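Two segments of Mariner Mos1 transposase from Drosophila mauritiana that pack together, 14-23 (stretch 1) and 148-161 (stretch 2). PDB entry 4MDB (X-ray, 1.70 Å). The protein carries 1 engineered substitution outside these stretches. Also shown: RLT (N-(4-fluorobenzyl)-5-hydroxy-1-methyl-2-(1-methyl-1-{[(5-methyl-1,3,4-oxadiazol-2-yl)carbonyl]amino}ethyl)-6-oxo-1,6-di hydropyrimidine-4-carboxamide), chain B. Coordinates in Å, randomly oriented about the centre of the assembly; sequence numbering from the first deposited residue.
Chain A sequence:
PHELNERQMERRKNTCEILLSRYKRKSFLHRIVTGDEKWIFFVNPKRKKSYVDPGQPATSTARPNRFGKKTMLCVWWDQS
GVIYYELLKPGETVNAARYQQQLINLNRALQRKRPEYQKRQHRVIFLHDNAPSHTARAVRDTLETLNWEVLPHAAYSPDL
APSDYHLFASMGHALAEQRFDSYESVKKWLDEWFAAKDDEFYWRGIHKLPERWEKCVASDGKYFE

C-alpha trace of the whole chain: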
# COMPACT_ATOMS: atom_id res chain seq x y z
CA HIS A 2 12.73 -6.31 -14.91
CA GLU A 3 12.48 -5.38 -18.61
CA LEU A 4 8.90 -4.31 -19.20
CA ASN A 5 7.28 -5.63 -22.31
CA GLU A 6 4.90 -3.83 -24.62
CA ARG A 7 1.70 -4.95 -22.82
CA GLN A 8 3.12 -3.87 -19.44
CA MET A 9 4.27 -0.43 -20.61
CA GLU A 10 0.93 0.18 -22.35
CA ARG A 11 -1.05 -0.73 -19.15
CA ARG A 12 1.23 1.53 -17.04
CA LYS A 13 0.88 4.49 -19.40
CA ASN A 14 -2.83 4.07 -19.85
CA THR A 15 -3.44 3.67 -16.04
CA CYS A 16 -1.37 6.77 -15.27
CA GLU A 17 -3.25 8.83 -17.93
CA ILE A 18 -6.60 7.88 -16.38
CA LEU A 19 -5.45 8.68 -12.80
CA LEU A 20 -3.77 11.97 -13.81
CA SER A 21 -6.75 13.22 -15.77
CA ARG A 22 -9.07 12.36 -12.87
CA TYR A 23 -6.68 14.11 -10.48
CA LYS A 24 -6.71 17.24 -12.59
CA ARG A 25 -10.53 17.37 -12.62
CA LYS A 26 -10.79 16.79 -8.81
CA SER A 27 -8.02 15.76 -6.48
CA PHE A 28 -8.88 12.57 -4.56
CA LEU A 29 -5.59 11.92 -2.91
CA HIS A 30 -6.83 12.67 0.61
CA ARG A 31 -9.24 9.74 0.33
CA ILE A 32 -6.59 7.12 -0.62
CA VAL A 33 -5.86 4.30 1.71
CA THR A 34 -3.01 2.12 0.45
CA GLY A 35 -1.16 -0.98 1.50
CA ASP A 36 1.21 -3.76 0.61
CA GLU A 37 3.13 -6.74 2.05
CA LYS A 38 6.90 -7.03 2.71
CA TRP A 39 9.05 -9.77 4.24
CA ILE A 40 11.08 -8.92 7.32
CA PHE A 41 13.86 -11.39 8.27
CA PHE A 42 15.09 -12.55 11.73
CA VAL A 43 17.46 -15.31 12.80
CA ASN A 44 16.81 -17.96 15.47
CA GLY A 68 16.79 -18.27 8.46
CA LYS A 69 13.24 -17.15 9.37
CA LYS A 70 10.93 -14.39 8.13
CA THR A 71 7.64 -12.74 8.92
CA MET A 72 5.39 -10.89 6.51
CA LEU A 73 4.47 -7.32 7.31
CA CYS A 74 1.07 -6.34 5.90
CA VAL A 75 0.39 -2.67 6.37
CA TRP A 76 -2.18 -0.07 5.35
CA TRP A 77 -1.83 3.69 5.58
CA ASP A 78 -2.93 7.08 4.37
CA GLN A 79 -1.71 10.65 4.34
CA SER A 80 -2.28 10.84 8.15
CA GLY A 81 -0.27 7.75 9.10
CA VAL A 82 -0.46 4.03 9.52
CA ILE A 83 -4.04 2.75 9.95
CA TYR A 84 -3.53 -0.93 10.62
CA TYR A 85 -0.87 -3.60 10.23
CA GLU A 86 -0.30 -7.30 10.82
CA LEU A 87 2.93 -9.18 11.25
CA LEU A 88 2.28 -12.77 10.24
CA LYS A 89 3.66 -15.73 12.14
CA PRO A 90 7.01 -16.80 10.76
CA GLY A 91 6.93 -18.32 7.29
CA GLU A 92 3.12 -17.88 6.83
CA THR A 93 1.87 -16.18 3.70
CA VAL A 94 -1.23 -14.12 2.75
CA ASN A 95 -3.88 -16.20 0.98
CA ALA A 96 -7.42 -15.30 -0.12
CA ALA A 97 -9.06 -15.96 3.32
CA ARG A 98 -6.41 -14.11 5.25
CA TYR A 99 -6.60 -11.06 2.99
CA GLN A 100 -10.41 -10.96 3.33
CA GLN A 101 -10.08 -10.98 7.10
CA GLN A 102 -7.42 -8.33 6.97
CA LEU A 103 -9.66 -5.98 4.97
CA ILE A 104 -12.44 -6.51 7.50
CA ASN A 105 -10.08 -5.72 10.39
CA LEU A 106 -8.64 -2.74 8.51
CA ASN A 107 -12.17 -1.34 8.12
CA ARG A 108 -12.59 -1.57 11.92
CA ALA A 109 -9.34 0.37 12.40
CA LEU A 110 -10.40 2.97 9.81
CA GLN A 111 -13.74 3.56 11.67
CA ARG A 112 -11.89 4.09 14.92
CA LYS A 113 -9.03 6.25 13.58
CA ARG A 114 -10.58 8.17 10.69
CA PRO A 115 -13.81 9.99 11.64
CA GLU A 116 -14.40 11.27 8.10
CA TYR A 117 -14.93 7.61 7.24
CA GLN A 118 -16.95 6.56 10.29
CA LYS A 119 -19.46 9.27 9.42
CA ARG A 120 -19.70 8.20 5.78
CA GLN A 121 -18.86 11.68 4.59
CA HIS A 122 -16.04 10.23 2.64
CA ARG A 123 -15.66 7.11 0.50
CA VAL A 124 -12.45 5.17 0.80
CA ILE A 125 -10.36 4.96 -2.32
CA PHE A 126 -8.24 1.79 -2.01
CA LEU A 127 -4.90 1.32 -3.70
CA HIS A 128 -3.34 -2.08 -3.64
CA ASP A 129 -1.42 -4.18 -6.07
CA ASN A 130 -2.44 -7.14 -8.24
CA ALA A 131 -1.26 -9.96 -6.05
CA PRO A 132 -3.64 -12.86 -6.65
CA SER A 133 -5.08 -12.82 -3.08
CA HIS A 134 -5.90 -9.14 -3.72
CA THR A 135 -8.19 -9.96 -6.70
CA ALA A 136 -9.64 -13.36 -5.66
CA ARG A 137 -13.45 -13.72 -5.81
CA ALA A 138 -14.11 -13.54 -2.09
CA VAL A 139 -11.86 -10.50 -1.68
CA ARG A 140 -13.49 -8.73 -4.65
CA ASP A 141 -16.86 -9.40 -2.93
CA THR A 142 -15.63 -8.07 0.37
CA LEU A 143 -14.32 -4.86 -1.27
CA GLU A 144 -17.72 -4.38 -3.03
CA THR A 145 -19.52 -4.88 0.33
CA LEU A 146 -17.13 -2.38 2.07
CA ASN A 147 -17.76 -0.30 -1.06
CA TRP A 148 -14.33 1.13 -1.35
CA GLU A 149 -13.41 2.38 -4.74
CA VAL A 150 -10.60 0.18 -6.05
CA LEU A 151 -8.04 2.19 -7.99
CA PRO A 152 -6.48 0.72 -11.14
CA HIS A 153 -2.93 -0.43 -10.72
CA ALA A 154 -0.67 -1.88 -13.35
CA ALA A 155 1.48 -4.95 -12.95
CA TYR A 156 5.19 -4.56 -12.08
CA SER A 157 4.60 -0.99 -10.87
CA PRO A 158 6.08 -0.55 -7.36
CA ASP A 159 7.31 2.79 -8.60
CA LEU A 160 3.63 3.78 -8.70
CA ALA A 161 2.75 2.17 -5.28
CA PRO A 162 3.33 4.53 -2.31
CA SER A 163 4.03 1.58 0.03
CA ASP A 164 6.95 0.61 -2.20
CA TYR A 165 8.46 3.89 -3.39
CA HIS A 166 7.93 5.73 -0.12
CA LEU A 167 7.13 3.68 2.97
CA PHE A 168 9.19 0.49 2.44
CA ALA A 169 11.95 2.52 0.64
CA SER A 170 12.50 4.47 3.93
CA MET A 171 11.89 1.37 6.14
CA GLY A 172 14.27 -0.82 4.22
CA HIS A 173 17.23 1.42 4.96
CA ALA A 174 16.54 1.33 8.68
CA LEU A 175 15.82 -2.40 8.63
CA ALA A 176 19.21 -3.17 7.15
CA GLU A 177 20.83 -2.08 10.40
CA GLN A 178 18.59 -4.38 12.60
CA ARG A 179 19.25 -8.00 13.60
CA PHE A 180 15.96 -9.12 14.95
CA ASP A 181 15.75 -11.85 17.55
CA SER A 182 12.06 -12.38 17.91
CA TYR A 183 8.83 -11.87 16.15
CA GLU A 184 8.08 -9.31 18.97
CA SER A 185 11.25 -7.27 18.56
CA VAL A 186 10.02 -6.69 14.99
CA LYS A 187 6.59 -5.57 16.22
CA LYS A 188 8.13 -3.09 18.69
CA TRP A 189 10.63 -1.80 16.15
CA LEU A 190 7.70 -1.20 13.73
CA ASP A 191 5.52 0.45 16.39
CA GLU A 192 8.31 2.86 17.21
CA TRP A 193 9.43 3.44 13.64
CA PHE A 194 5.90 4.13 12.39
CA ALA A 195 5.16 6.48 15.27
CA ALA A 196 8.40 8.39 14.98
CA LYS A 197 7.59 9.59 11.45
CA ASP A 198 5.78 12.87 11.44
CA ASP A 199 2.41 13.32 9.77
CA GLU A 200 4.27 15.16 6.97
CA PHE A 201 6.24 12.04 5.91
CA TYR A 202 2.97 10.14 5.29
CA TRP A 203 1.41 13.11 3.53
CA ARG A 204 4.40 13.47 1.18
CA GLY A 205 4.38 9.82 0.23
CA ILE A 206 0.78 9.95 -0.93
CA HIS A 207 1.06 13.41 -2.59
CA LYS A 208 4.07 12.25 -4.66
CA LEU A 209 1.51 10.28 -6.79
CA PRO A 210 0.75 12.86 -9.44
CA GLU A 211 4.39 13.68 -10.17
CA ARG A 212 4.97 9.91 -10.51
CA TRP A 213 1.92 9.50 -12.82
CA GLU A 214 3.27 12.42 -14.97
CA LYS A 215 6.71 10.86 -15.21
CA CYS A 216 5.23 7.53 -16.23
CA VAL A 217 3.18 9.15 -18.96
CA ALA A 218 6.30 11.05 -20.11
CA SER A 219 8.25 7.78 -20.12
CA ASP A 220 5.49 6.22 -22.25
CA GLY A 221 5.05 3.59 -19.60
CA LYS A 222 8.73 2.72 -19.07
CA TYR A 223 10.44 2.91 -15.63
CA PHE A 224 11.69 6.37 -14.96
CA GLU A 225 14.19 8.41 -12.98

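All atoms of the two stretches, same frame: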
# COMPACT_ATOMS: atom_id res chain seq x y z
N ASN A 14 -1.39 3.86 -19.76
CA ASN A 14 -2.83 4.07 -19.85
C ASN A 14 -3.45 4.33 -18.43
O ASN A 14 -4.26 5.25 -18.26
CB ASN A 14 -3.53 2.86 -20.45
CG ASN A 14 -3.31 2.75 -21.96
OD1 ASN A 14 -2.81 3.71 -22.59
ND2 ASN A 14 -3.69 1.61 -22.54
N THR A 15 -2.98 3.53 -17.49
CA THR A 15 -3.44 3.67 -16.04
C THR A 15 -3.06 5.04 -15.52
O THR A 15 -3.92 5.76 -14.96
CB THR A 15 -2.90 2.56 -15.20
OG1 THR A 15 -3.44 1.32 -15.74
CG2 THR A 15 -3.33 2.71 -13.70
N CYS A 16 -1.80 5.43 -15.71
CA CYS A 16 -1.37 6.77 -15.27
C CYS A 16 -2.15 7.92 -15.95
O CYS A 16 -2.43 8.94 -15.34
CB CYS A 16 0.11 6.98 -15.44
SG CYS A 16 1.04 5.86 -14.35
N GLU A 17 -2.44 7.79 -17.26
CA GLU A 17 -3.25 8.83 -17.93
C GLU A 17 -4.62 9.04 -17.29
O GLU A 17 -5.06 10.20 -17.09
CB GLU A 17 -3.46 8.48 -19.43
CG GLU A 17 -2.19 8.67 -20.26
CD GLU A 17 -2.41 8.32 -21.74
OE1 GLU A 17 -1.61 8.81 -22.56
OE2 GLU A 17 -3.41 7.62 -22.09
N ILE A 18 -5.26 7.92 -16.97
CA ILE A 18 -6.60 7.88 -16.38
C ILE A 18 -6.51 8.55 -15.01
O ILE A 18 -7.35 9.42 -14.68
CB ILE A 18 -7.15 6.47 -16.27
CG1 ILE A 18 -7.48 5.89 -17.66
CG2 ILE A 18 -8.42 6.39 -15.41
CD1 ILE A 18 -7.61 4.39 -17.62
N LEU A 19 -5.54 8.14 -14.19
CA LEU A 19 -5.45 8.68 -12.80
C LEU A 19 -5.13 10.18 -12.82
O LEU A 19 -5.73 11.00 -12.07
CB LEU A 19 -4.42 7.89 -12.00
CG LEU A 19 -4.78 6.44 -11.75
CD1 LEU A 19 -3.58 5.66 -11.20
CD2 LEU A 19 -6.00 6.32 -10.88
N LEU A 20 -4.22 10.58 -13.72
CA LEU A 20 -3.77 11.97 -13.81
C LEU A 20 -4.86 12.86 -14.30
O LEU A 20 -5.08 13.94 -13.72
CB LEU A 20 -2.56 12.10 -14.76
CG LEU A 20 -1.78 13.41 -14.67
CD1 LEU A 20 -1.17 13.65 -13.28
CD2 LEU A 20 -0.64 13.27 -15.70
N SER A 21 -5.62 12.41 -15.29
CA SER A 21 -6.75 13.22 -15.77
C SER A 21 -7.88 13.34 -14.74
O SER A 21 -8.48 14.40 -14.56
CB SER A 21 -7.28 12.77 -17.12
OG SER A 21 -7.91 11.55 -17.00
N ARG A 22 -8.14 12.28 -14.02
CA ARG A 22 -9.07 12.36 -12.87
C ARG A 22 -8.57 13.35 -11.85
O ARG A 22 -9.31 14.19 -11.36
CB ARG A 22 -9.28 11.01 -12.19
CG ARG A 22 -10.20 11.13 -10.93
CD ARG A 22 -10.46 9.77 -10.43
NE ARG A 22 -11.25 9.78 -9.18
CZ ARG A 22 -11.65 8.67 -8.56
NH1 ARG A 22 -11.26 7.49 -9.02
NH2 ARG A 22 -12.37 8.75 -7.48
N TYR A 23 -7.30 13.24 -11.47
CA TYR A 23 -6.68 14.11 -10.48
C TYR A 23 -6.85 15.55 -10.84
O TYR A 23 -7.16 16.35 -9.99
CB TYR A 23 -5.23 13.74 -10.24
CG TYR A 23 -4.44 14.74 -9.44
CD1 TYR A 23 -4.60 14.88 -8.04
CD2 TYR A 23 -3.59 15.62 -10.09
CE1 TYR A 23 -3.89 15.82 -7.32
CE2 TYR A 23 -2.89 16.58 -9.37
CZ TYR A 23 -3.03 16.70 -8.02
OH TYR A 23 -2.29 17.67 -7.40
N TRP A 148 -15.48 0.32 -1.05
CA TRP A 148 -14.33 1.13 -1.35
C TRP A 148 -14.15 1.13 -2.84
O TRP A 148 -14.29 0.09 -3.51
CB TRP A 148 -13.11 0.53 -0.66
CG TRP A 148 -13.21 0.47 0.89
CD1 TRP A 148 -14.18 1.08 1.72
CD2 TRP A 148 -12.31 -0.20 1.77
NE1 TRP A 148 -13.91 0.80 2.99
CE2 TRP A 148 -12.78 0.02 3.08
CE3 TRP A 148 -11.15 -0.94 1.59
CZ2 TRP A 148 -12.13 -0.46 4.21
CZ3 TRP A 148 -10.50 -1.47 2.76
CH2 TRP A 148 -11.01 -1.23 4.03
N GLU A 149 -13.77 2.27 -3.34
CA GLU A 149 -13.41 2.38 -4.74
C GLU A 149 -12.01 1.82 -4.94
O GLU A 149 -11.06 2.34 -4.36
CB GLU A 149 -13.46 3.85 -5.12
CG GLU A 149 -13.32 3.91 -6.61
CD GLU A 149 -13.13 5.28 -7.18
OE1 GLU A 149 -12.74 5.28 -8.40
OE2 GLU A 149 -13.31 6.29 -6.45
N VAL A 150 -11.87 0.81 -5.80
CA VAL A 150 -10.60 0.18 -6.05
C VAL A 150 -9.92 0.86 -7.25
O VAL A 150 -10.44 0.91 -8.37
CB VAL A 150 -10.75 -1.31 -6.23
CG1 VAL A 150 -9.41 -1.97 -6.53
CG2 VAL A 150 -11.36 -1.89 -4.98
N LEU A 151 -8.79 1.47 -6.98
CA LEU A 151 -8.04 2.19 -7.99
C LEU A 151 -7.33 1.20 -8.89
O LEU A 151 -6.87 0.17 -8.47
CB LEU A 151 -7.07 3.14 -7.24
CG LEU A 151 -6.96 4.57 -7.64
CD1 LEU A 151 -8.23 5.40 -7.83
CD2 LEU A 151 -5.92 5.30 -6.83
N PRO A 152 -7.25 1.52 -10.21
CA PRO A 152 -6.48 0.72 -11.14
C PRO A 152 -5.01 0.77 -10.77
O PRO A 152 -4.55 1.78 -10.27
CB PRO A 152 -6.67 1.43 -12.47
CG PRO A 152 -7.27 2.69 -12.20
CD PRO A 152 -7.92 2.65 -10.83
N HIS A 153 -4.34 -0.33 -10.96
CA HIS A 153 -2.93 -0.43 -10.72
C HIS A 153 -2.40 -1.44 -11.68
O HIS A 153 -2.85 -2.55 -11.72
CB HIS A 153 -2.65 -0.86 -9.30
CG HIS A 153 -1.21 -0.77 -8.91
ND1 HIS A 153 -0.59 0.41 -8.66
CD2 HIS A 153 -0.28 -1.73 -8.70
CE1 HIS A 153 0.67 0.20 -8.36
NE2 HIS A 153 0.87 -1.10 -8.35
N ALA A 154 -1.40 -1.01 -12.43
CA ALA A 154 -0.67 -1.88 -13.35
C ALA A 154 0.31 -2.83 -12.70
O ALA A 154 1.05 -2.52 -11.77
CB ALA A 154 0.07 -0.99 -14.34
N ALA A 155 0.40 -4.02 -13.27
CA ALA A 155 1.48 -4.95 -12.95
C ALA A 155 2.92 -4.41 -13.02
O ALA A 155 3.20 -3.49 -13.80
CB ALA A 155 1.29 -6.15 -13.87
N TYR A 156 3.80 -4.93 -12.17
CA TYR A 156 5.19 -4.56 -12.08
C TYR A 156 5.37 -3.06 -11.88
O TYR A 156 6.30 -2.47 -12.43
CB TYR A 156 5.97 -5.01 -13.34
CG TYR A 156 6.12 -6.50 -13.40
CD1 TYR A 156 7.18 -7.13 -12.75
CD2 TYR A 156 5.20 -7.27 -14.07
CE1 TYR A 156 7.32 -8.51 -12.79
CE2 TYR A 156 5.32 -8.65 -14.13
CZ TYR A 156 6.37 -9.26 -13.49
OH TYR A 156 6.49 -10.63 -13.53
N SER A 157 4.50 -2.44 -11.05
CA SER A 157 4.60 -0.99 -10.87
C SER A 157 4.82 -0.55 -9.40
O SER A 157 4.09 0.23 -8.87
CB SER A 157 3.38 -0.36 -11.45
OG SER A 157 3.22 -0.62 -12.88
N PRO A 158 5.83 -1.09 -8.72
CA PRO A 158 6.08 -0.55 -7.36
C PRO A 158 6.54 0.89 -7.32
O PRO A 158 6.36 1.57 -6.32
CB PRO A 158 7.15 -1.49 -6.83
CG PRO A 158 7.91 -1.91 -8.05
CD PRO A 158 6.86 -2.10 -9.09
N ASP A 159 7.01 1.43 -8.45
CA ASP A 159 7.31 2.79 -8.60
C ASP A 159 6.10 3.68 -8.58
O ASP A 159 6.23 4.92 -8.58
CB ASP A 159 8.12 3.04 -9.90
CG ASP A 159 7.45 2.57 -11.16
OD1 ASP A 159 6.60 1.67 -11.16
OD2 ASP A 159 7.88 3.13 -12.20
N LEU A 160 4.93 3.06 -8.67
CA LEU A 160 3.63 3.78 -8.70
C LEU A 160 2.82 3.43 -7.41
O LEU A 160 1.70 3.92 -7.21
CB LEU A 160 2.82 3.49 -9.91
CG LEU A 160 3.51 3.82 -11.23
CD1 LEU A 160 2.55 3.40 -12.34
CD2 LEU A 160 3.86 5.31 -11.23
N ALA A 161 3.39 2.58 -6.54
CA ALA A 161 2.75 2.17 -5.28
C ALA A 161 3.41 2.89 -4.11
O ALA A 161 4.58 2.68 -3.79
CB ALA A 161 2.93 0.67 -5.11
CAA RLT B . 2.74 -8.71 -11.98
CAB RLT B . 9.02 -4.98 -5.60
CAC RLT B . 8.74 -6.17 -8.40
CAD RLT B . 9.28 -8.19 -6.61
OAE RLT B . 3.34 -7.60 -4.63
OAF RLT B . 5.85 -6.66 -9.12
OAG RLT B . 7.24 -4.33 -3.98
OAH RLT B . 4.81 -5.39 -3.70
FAI RLT B . 0.27 -9.06 -10.96
CAJ RLT B . 1.20 -8.24 -8.92
CAK RLT B . 1.46 -10.54 -9.49
CAL RLT B . 1.93 -8.45 -7.73
CAM RLT B . 2.19 -10.77 -8.32
CAN RLT B . 3.24 -10.02 -6.17
NAO RLT B . 4.46 -10.43 -10.91
NAP RLT B . 5.54 -10.16 -10.03
NAQ RLT B . 6.26 -7.50 -6.46
NAR RLT B . 4.32 -9.02 -6.16
NAS RLT B . 7.39 -8.26 -8.38
OAT RLT B . 4.49 -8.21 -10.52
CAU RLT B . 4.18 -7.86 -5.45
CAV RLT B . 6.28 -7.82 -9.04
CAW RLT B . 3.89 -9.22 -11.16
CAX RLT B . 0.96 -9.29 -9.81
CAY RLT B . 2.43 -9.74 -7.42
CAZ RLT B . 5.62 -5.98 -4.59
CBA RLT B . 5.49 -8.82 -9.81
CBB RLT B . 5.33 -7.05 -5.53
CBC RLT B . 7.46 -6.88 -6.58
CBD RLT B . 6.87 -5.29 -4.73
NBE RLT B . 7.77 -5.79 -5.69
CBF RLT B . 8.43 -7.50 -7.72

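What fixes the C-terminal part of stretch 1 to stretch 2? Arg22 does, through a salt bridge with Glu149. Its side chain is fully extended, with chi1, chi2 and chi3 all t, so the guanidinium is carried well beyond the helix backbone. Glu149 reaches out with chi1 and chi2 also t. The two charged groups meet through paired hydrogen bonds: Arg22 NH1 donates to Glu149 OE1 at 2.7 Å, and Arg22 NH2 donates to Glu149 OE2 at 2.8 Å. The carboxylate lies at the guanidinium edge, where the N-H groups point, and the 170° angle at NH2 is nearly straight.

How is the space between the helix and stretch 2 filled next to this bridge? Leu19, one turn before Arg22, points toward stretch 2 in an m,t rotamer. Its CD2 lies 3.8 Å from Leu151 CG and 4.1 Å from Pro152 CG. The CA-to-CB bond of Leu151 points sideways, yet the end of its side chain comes nearer the helix; its chi1 of -132° falls between wells. Leu151 CD1 also lies 3.9 Å from Arg22 NH1, so this side chain touches both the leucine and the arginine.

Why does a threonine suit the closest backbone approach? The CA atoms of Thr15 and Pro152 are 6.5 Å apart, the nearest CA pair across the stretches, and the Thr15 methyl fits between the backbones there. With chi1 m, Thr15 places CG2 3.8 Å from both Pro152 O and Pro152 CB, a methyl packed against the loop. Its OG1 is hydrogen-bonded elsewhere in the structure, so the buried hydroxyl is satisfied.

What does Cys16 add? Its CA-to-CB bond points sideways, but with chi1 m its SG comes within 3.5 Å of Leu160 CD1. Leu160, in an m,t rotamer, points toward the helix from a 3-10 segment, and this apolar contact joins two buried side chains.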